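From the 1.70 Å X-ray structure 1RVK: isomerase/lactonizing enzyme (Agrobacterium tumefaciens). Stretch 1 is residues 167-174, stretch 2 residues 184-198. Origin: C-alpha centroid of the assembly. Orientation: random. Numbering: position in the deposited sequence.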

# COMPACT_ATOMS: atom_id res chain seq x y z
N GLY A 167 -0.01 -7.14 -15.45
CA GLY A 167 0.98 -6.10 -15.21
C GLY A 167 1.96 -6.60 -14.17
O GLY A 167 1.60 -7.42 -13.33
N ILE A 168 3.19 -6.10 -14.21
CA ILE A 168 4.22 -6.51 -13.26
C ILE A 168 5.09 -5.32 -12.89
O ILE A 168 5.54 -4.59 -13.77
N LYS A 169 5.33 -5.13 -11.60
CA LYS A 169 6.18 -4.02 -11.17
C LYS A 169 7.40 -4.56 -10.43
O LYS A 169 7.29 -5.37 -9.52
N LEU A 170 8.58 -4.10 -10.84
CA LEU A 170 9.80 -4.54 -10.18
C LEU A 170 10.24 -3.54 -9.13
O LEU A 170 10.16 -2.33 -9.36
N HIS A 171 10.68 -4.04 -7.99
CA HIS A 171 11.28 -3.20 -6.95
C HIS A 171 12.69 -3.77 -7.10
O HIS A 171 12.88 -4.97 -6.92
N THR A 172 13.67 -2.94 -7.45
CA THR A 172 15.02 -3.44 -7.63
C THR A 172 15.89 -3.43 -6.38
O THR A 172 15.38 -3.26 -5.27
N TRP A 173 17.19 -3.63 -6.55
CA TRP A 173 18.12 -3.70 -5.41
C TRP A 173 18.39 -2.40 -4.66
O TRP A 173 18.64 -1.35 -5.25
N MSE A 174 18.36 -2.50 -3.33
CA MSE A 174 18.59 -1.35 -2.46
C MSE A 174 19.41 -1.75 -1.24
O MSE A 174 19.36 -2.90 -0.80
N LYS A 184 22.88 0.42 -13.59
CA LYS A 184 23.07 -0.55 -14.65
C LYS A 184 22.42 -1.89 -14.33
O LYS A 184 21.83 -2.52 -15.21
N MSE A 185 22.51 -2.32 -13.07
CA MSE A 185 21.90 -3.59 -12.67
C MSE A 185 20.39 -3.48 -12.75
O MSE A 185 19.72 -4.39 -13.23
N ASP A 186 19.84 -2.36 -12.27
CA ASP A 186 18.40 -2.14 -12.31
C ASP A 186 17.89 -2.25 -13.75
O ASP A 186 16.87 -2.88 -14.02
N LEU A 187 18.61 -1.62 -14.68
CA LEU A 187 18.21 -1.66 -16.08
C LEU A 187 18.31 -3.06 -16.67
O LEU A 187 17.50 -3.43 -17.51
N LYS A 188 19.30 -3.84 -16.22
CA LYS A 188 19.44 -5.21 -16.72
C LYS A 188 18.25 -6.04 -16.28
O LYS A 188 17.77 -6.90 -17.02
N ALA A 189 17.77 -5.80 -15.06
CA ALA A 189 16.62 -6.53 -14.55
C ALA A 189 15.40 -6.18 -15.38
O ALA A 189 14.64 -7.06 -15.78
N CYS A 190 15.22 -4.89 -15.64
CA CYS A 190 14.09 -4.43 -16.43
C CYS A 190 14.11 -5.04 -17.83
O CYS A 190 13.08 -5.47 -18.35
N ALA A 191 15.29 -5.07 -18.43
CA ALA A 191 15.46 -5.62 -19.77
C ALA A 191 15.17 -7.12 -19.78
O ALA A 191 14.55 -7.63 -20.71
N ALA A 192 15.65 -7.81 -18.75
CA ALA A 192 15.43 -9.25 -18.63
C ALA A 192 13.94 -9.57 -18.54
O ALA A 192 13.46 -10.52 -19.16
N VAL A 193 13.21 -8.77 -17.78
CA VAL A 193 11.77 -8.99 -17.64
C VAL A 193 11.04 -8.72 -18.95
O VAL A 193 10.17 -9.49 -19.35
N ARG A 194 11.38 -7.62 -19.62
CA ARG A 194 10.73 -7.29 -20.88
C ARG A 194 10.98 -8.40 -21.89
O ARG A 194 10.07 -8.80 -22.62
N GLU A 195 12.20 -8.91 -21.93
CA GLU A 195 12.55 -9.98 -22.86
C GLU A 195 11.75 -11.24 -22.58
O GLU A 195 11.34 -11.95 -23.50
N ALA A 196 11.53 -11.52 -21.30
CA ALA A 196 10.80 -12.72 -20.89
C ALA A 196 9.28 -12.70 -21.08
O ALA A 196 8.68 -13.72 -21.39
N VAL A 197 8.66 -11.54 -20.90
CA VAL A 197 7.21 -11.45 -21.02
C VAL A 197 6.66 -10.91 -22.34
O VAL A 197 5.48 -11.07 -22.62
N GLY A 198 7.52 -10.28 -23.13
CA GLY A 198 7.06 -9.74 -24.40
C GLY A 198 6.58 -8.31 -24.26
O GLY A 198 6.59 -7.75 -23.16

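A strand and a nearly antiparallel helix pack through a largely apolar seam that gives way, where the strand runs into loop, to a water-bridged polar end around Asp 186. The axes of strand 167-171 and helix 184-197 approach to 10.0 Å with 158° between their directions, so successive inward residues of the first stretch meet progressively earlier turns of the helix. Alternation along the strand sends Ile 168 and Leu 170 toward the helix, while Lys 169 and His 171 remain out of its reach.

Ile 168 (chi1 m, chi2 t) touches the last helical turn, its CD1 lying 4.2 Å from CG1 of Val 197 (chi1 m). Leu 170 (m, t) sits at the middle of the seam and spans two turns: both CD1 and CD2 of Leu 170 lie 3.7 Å from CG2 of Val 193 (chi1 t), and CD1 also lies 4.1 Å from CB of Ala 189 and 4.2 Å from SG of Cys 190 (chi1 m). The small side chain of Ala 189 points toward the first stretch and is shared by three residues, with its CB also 4.3 Å from CG2 of Thr 172 and 3.8 Å from CZ3 of Trp 173.

Trp 173 leaves its backbone sideways, but chi1 m and chi2 of -87° bring the indole up to the helix. CZ3 reaches 3.5 Å from the backbone O of Met 185 and 4.1 Å from CB of the same residue. Met 185, a selenomethionine with all three chi angles m, folds its CE over one face of the indole; OD2 of Asp 186 lies at the ring edge, 3.6 Å from Trp 173 CE3. The indole NE1 is hydrogen-bonded elsewhere in the structure.

The closest backbone approach in this region pairs Thr 172 with Asp 186, their CA atoms 5.9 Å apart. Asp 186 (chi1 m) also starts sideways, yet its carboxylate comes nearer, placing OD2 3.2 Å from CB of Thr 172 (chi1 p). Two waters make the polar link. Water 1 hydrogen-bonds to OG1 of Thr 172 at 2.7 Å, to the backbone O of Trp 173 at 2.8 Å and to OD1 of Asp 186 at 2.6 Å. Water 2 joins the same Trp 173 O, at 2.8 Å, to OD2 of Asp 186, at 2.7 Å. Both waters thus link the Asp 186 carboxylate to the Trp 173 carbonyl, and water 1 also takes in the Thr 172 hydroxyl.

Leu 187 and Ala 191 point away from the seam, leaving its helical side to Met 185, Asp 186, Ala 189, Cys 190, Val 193 and Val 197.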

# COMPACT_ATOMS: atom_id res chain seq x y z
CB ILE A 168 5.14 -7.59 -13.88
CG1 ILE A 168 4.33 -8.84 -14.22
CG2 ILE A 168 6.27 -7.94 -12.90
CD1 ILE A 168 5.10 -9.86 -15.04
CB LYS A 169 5.44 -3.05 -10.24
CG LYS A 169 6.27 -1.80 -9.94
CD LYS A 169 5.49 -0.73 -9.18
CE LYS A 169 5.36 -1.06 -7.70
NZ LYS A 169 4.49 -0.06 -7.00
CB LEU A 170 10.95 -4.68 -11.17
CG LEU A 170 10.92 -5.58 -12.40
CD1 LEU A 170 12.32 -5.59 -13.00
CD2 LEU A 170 10.51 -7.00 -12.03
CB HIS A 171 10.75 -3.51 -5.54
CG HIS A 171 9.42 -2.90 -5.24
ND1 HIS A 171 8.23 -3.51 -5.57
CD2 HIS A 171 9.09 -1.73 -4.64
CE1 HIS A 171 7.22 -2.74 -5.18
NE2 HIS A 171 7.72 -1.66 -4.61
CB THR A 172 15.71 -2.72 -8.81
OG1 THR A 172 15.40 -1.32 -8.78
CG2 THR A 172 15.20 -3.30 -10.13
CB TRP A 173 19.45 -4.29 -5.88
CG TRP A 173 19.32 -5.66 -6.45
CD1 TRP A 173 19.35 -6.85 -5.76
CD2 TRP A 173 19.14 -6.00 -7.83
NE1 TRP A 173 19.20 -7.90 -6.64
CE2 TRP A 173 19.07 -7.41 -7.91
CE3 TRP A 173 19.04 -5.25 -9.01
CZ2 TRP A 173 18.90 -8.09 -9.12
CZ3 TRP A 173 18.86 -5.92 -10.22
CH2 TRP A 173 18.80 -7.33 -10.26
CB MSE A 174 17.24 -0.79 -1.99
CG MSE A 174 16.27 -0.45 -3.12
SE MSE A 174 14.61 0.27 -2.45
CE MSE A 174 13.49 -0.14 -3.97
CB LYS A 184 24.56 -0.75 -14.94
CG LYS A 184 25.19 0.44 -15.63
CD LYS A 184 26.66 0.20 -15.95
CE LYS A 184 27.24 1.37 -16.73
NZ LYS A 184 27.13 2.65 -15.96
CB MSE A 185 22.31 -3.96 -11.24
CG MSE A 185 23.73 -4.50 -11.11
SE MSE A 185 23.95 -6.18 -12.05
CE MSE A 185 23.17 -7.36 -10.75
CB ASP A 186 18.06 -0.76 -11.75
CG ASP A 186 18.32 -0.66 -10.26
OD1 ASP A 186 18.16 0.45 -9.70
OD2 ASP A 186 18.67 -1.68 -9.63
CB LEU A 187 19.05 -0.68 -16.91
CG LEU A 187 18.69 0.80 -16.74
CD1 LEU A 187 19.69 1.67 -17.47
CD2 LEU A 187 17.28 1.03 -17.28
CB LYS A 188 20.72 -5.87 -16.19
CG LYS A 188 22.01 -5.38 -16.83
CD LYS A 188 23.14 -6.34 -16.50
CE LYS A 188 24.51 -5.71 -16.72
NZ LYS A 188 24.82 -4.67 -15.69
CB ALA A 189 16.38 -6.18 -13.09
CB CYS A 190 14.09 -2.91 -16.52
SG CYS A 190 13.67 -2.10 -14.95
CB ALA A 191 16.87 -5.36 -20.28
CB ALA A 192 16.16 -9.79 -17.41
CB VAL A 193 11.17 -8.12 -16.52
CG1 VAL A 193 9.64 -8.23 -16.54
CG2 VAL A 193 11.70 -8.58 -15.16
CB ARG A 194 11.27 -5.96 -21.43
CG ARG A 194 10.81 -5.65 -22.85
CD ARG A 194 9.29 -5.63 -22.95
NE ARG A 194 8.72 -4.39 -22.43
CZ ARG A 194 7.46 -4.25 -22.02
NH1 ARG A 194 6.62 -5.28 -22.06
NH2 ARG A 194 7.05 -3.08 -21.57
CB GLU A 195 14.05 -10.28 -22.77
CG GLU A 195 14.51 -11.39 -23.70
CD GLU A 195 14.47 -10.99 -25.16
OE1 GLU A 195 13.38 -10.59 -25.64
OE2 GLU A 195 15.51 -11.08 -25.83
CB ALA A 196 11.12 -13.04 -19.43
CB VAL A 197 6.62 -10.60 -19.87
CG1 VAL A 197 7.06 -11.18 -18.53
CG2 VAL A 197 7.07 -9.16 -20.00
O HOH W 1 17.24 -0.03 -7.34
O HOH W 2 20.30 -1.50 -7.49